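Local coordinates for glutathione-specific gamma-glutamylcyclotransferase (Saccharomyces cerevisiae S288c, PDB 5HWK), which catalyses the cleavage of glutathione into 5-oxo-L-proline and a Cys-Gly dipeptide, without acting on other gamma-glutamyl peptides, at residues 37-42 with 195-200. Sequence-based numbering, arbitrary orientation.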
loop_
_atom_site.group_PDB
_atom_site.type_symbol
_atom_site.label_atom_id
_atom_site.label_comp_id
_atom_site.label_asym_id
_atom_site.label_seq_id
_atom_site.Cartn_x
_atom_site.Cartn_y
_atom_site.Cartn_z
ATOM N N ARG A 37 -3.000 -0.960 -4.879
ATOM C CA ARG A 37 -3.429 -1.016 -3.476
ATOM C C ARG A 37 -4.958 -1.129 -3.426
ATOM O O ARG A 37 -5.651 -0.374 -4.113
ATOM C CB ARG A 37 -2.999 0.237 -2.722
ATOM C CG ARG A 37 -3.566 0.355 -1.308
ATOM C CD ARG A 37 -3.048 1.558 -0.549
ATOM N NE ARG A 37 -3.222 2.749 -1.344
ATOM C CZ ARG A 37 -2.304 3.704 -1.441
ATOM N NH1 ARG A 37 -1.234 3.706 -0.627
ATOM N NH2 ARG A 37 -2.455 4.688 -2.319
ATOM N N ARG A 38 -5.465 -2.109 -2.676
ATOM C CA ARG A 38 -6.907 -2.310 -2.581
ATOM C C ARG A 38 -7.244 -2.610 -1.132
ATOM O O ARG A 38 -6.460 -3.214 -0.401
ATOM C CB ARG A 38 -7.363 -3.512 -3.457
ATOM C CG ARG A 38 -7.305 -3.274 -4.976
ATOM C CD ARG A 38 -8.306 -2.219 -5.381
ATOM N NE ARG A 38 -8.387 -1.952 -6.814
ATOM C CZ ARG A 38 -7.660 -1.045 -7.462
ATOM N NH1 ARG A 38 -6.705 -0.357 -6.826
ATOM N NH2 ARG A 38 -7.872 -0.851 -8.764
ATOM N N PHE A 39 -8.473 -2.254 -0.731
ATOM C CA PHE A 39 -8.921 -2.543 0.638
ATOM C C PHE A 39 -9.576 -3.931 0.673
ATOM O O PHE A 39 -10.768 -4.116 0.948
ATOM C CB PHE A 39 -9.859 -1.456 1.151
ATOM C CG PHE A 39 -9.164 -0.256 1.767
ATOM C CD1 PHE A 39 -8.115 0.376 1.129
ATOM C CD2 PHE A 39 -9.621 0.259 2.980
ATOM C CE1 PHE A 39 -7.509 1.491 1.692
ATOM C CE2 PHE A 39 -9.065 1.369 3.530
ATOM C CZ PHE A 39 -7.994 1.982 2.911
ATOM N N TRP A 40 -8.757 -4.924 0.307
ATOM C CA TRP A 40 -9.143 -6.318 0.123
ATOM C C TRP A 40 -8.581 -7.237 1.190
ATOM O O TRP A 40 -8.522 -8.462 0.977
ATOM C CB TRP A 40 -8.780 -6.791 -1.273
ATOM C CG TRP A 40 -9.570 -6.134 -2.350
ATOM C CD1 TRP A 40 -10.641 -5.274 -2.202
ATOM C CD2 TRP A 40 -9.411 -6.346 -3.750
ATOM N NE1 TRP A 40 -11.111 -4.908 -3.443
ATOM C CE2 TRP A 40 -10.375 -5.554 -4.410
ATOM C CE3 TRP A 40 -8.509 -7.091 -4.514
ATOM C CZ2 TRP A 40 -10.464 -5.492 -5.802
ATOM C CZ3 TRP A 40 -8.606 -7.030 -5.906
ATOM C CH2 TRP A 40 -9.579 -6.242 -6.525
ATOM N N GLN A 41 -8.186 -6.685 2.339
ATOM C CA GLN A 41 -7.726 -7.450 3.479
ATOM C C GLN A 41 -8.697 -7.196 4.632
ATOM O O GLN A 41 -9.084 -6.056 4.888
ATOM C CB GLN A 41 -6.302 -7.040 3.831
ATOM C CG GLN A 41 -5.700 -7.809 4.975
ATOM C CD GLN A 41 -5.116 -9.143 4.512
ATOM O OE1 GLN A 41 -5.342 -9.582 3.376
ATOM N NE2 GLN A 41 -4.332 -9.772 5.375
ATOM N N SER A 42 -9.197 -8.248 5.262
ATOM C CA SER A 42 -10.080 -7.994 6.399
ATOM C C SER A 42 -9.285 -7.720 7.679
ATOM O O SER A 42 -8.136 -8.142 7.810
ATOM C CB SER A 42 -10.982 -9.185 6.613
ATOM O OG SER A 42 -10.171 -10.249 6.940
ATOM N N GLU A 195 -12.281 5.922 9.941
ATOM C CA GLU A 195 -11.100 6.691 10.360
ATOM C C GLU A 195 -9.835 6.144 9.674
ATOM O O GLU A 195 -8.964 6.928 9.281
ATOM C CB GLU A 195 -10.912 6.614 11.873
ATOM C CG GLU A 195 -9.764 7.456 12.338
ATOM C CD GLU A 195 -9.313 7.204 13.796
ATOM O OE1 GLU A 195 -9.492 6.075 14.336
ATOM O OE2 GLU A 195 -8.693 8.117 14.372
ATOM N N TYR A 196 -9.673 4.820 9.605
ATOM C CA TYR A 196 -8.515 4.275 8.899
ATOM C C TYR A 196 -8.448 4.775 7.451
ATOM O O TYR A 196 -7.384 5.217 6.975
ATOM C CB TYR A 196 -8.596 2.762 8.929
ATOM C CG TYR A 196 -7.555 2.018 8.150
ATOM C CD1 TYR A 196 -7.762 1.706 6.804
ATOM C CD2 TYR A 196 -6.379 1.589 8.775
ATOM C CE1 TYR A 196 -6.810 0.998 6.078
ATOM C CE2 TYR A 196 -5.404 0.858 8.062
ATOM C CZ TYR A 196 -5.610 0.604 6.715
ATOM O OH TYR A 196 -4.696 -0.161 6.003
ATOM N N LEU A 197 -9.580 4.746 6.732
ATOM C CA LEU A 197 -9.576 5.257 5.359
ATOM C C LEU A 197 -9.266 6.741 5.324
ATOM O O LEU A 197 -8.502 7.213 4.477
ATOM C CB LEU A 197 -10.924 4.982 4.701
ATOM C CG LEU A 197 -11.214 5.494 3.309
ATOM C CD1 LEU A 197 -10.144 5.045 2.314
ATOM C CD2 LEU A 197 -12.597 5.007 2.851
ATOM N N ALA A 198 -9.887 7.516 6.212
ATOM C CA ALA A 198 -9.666 8.954 6.231
ATOM C C ALA A 198 -8.218 9.302 6.564
ATOM O O ALA A 198 -7.679 10.316 6.055
ATOM C CB ALA A 198 -10.613 9.593 7.275
ATOM N N LYS A 199 -7.598 8.538 7.472
ATOM C CA LYS A 199 -6.196 8.844 7.782
ATOM C C LYS A 199 -5.313 8.590 6.582
ATOM O O LYS A 199 -4.360 9.329 6.360
ATOM C CB LYS A 199 -5.721 8.036 8.983
ATOM C CG LYS A 199 -6.216 8.611 10.325
ATOM C CD LYS A 199 -5.618 7.810 11.444
ATOM C CE LYS A 199 -5.917 8.313 12.827
ATOM N NZ LYS A 199 -5.507 9.751 13.014
ATOM N N LEU A 200 -5.600 7.529 5.812
ATOM C CA LEU A 200 -4.768 7.248 4.625
ATOM C C LEU A 200 -4.956 8.360 3.600
ATOM O O LEU A 200 -3.986 8.892 3.063
ATOM C CB LEU A 200 -5.171 5.886 4.040
ATOM C CG LEU A 200 -4.407 5.529 2.748
ATOM C CD1 LEU A 200 -2.856 5.566 2.945
ATOM C CD2 LEU A 200 -4.894 4.170 2.229
#
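F39 pushes the far rim of its ring against Y196, L197 and L200, three side chains along one flank of the helix 193-205; CZ is shared by all three, with CE2 turned to Y196 and CE1 to L200. CE2 of F39 comes up to the edge of the tyrosine ring, 3.4 Å from Y196 CE1; the two ring planes stand at 70° with centroids 5.5 Å apart, an oblique pair. CZ of F39 lies 3.8 Å from L197 CD1, while L200 CD2 lies at the edge of the F39 ring, close to its plane, 3.8 Å from CE1 of F39. The same methyl also reaches R37, two residues earlier on the strand: L200 CD2 sits over one face of the R37 guanidinium, 4.2 Å from NE of R37. F39 is the central residue of an inverse gamma turn, where the chain turns a corner; its CB points toward the helix, and chi1 -85° sets CG anti to the carbonyl carbon. An alanine here would probably open a gap beside the two leucine methyls and take the phenyl ring away from the edge of Y196. L221 and L224 of helix 219-232 also pack on F39.

The polar ends at this apolar junction are held by other parts of the fold: R37 NH1 by the carbonyls of Y13 and I93, R37 NH2 by D218, and Y196 OH by the backbone N of A57. Y196 also touches E115, the probable proton acceptor. The arrangement is thus helix-on-strand packing at a buried corner, bordering the active-site pocket of a ChaC-type gamma-glutamylcyclotransferase fold.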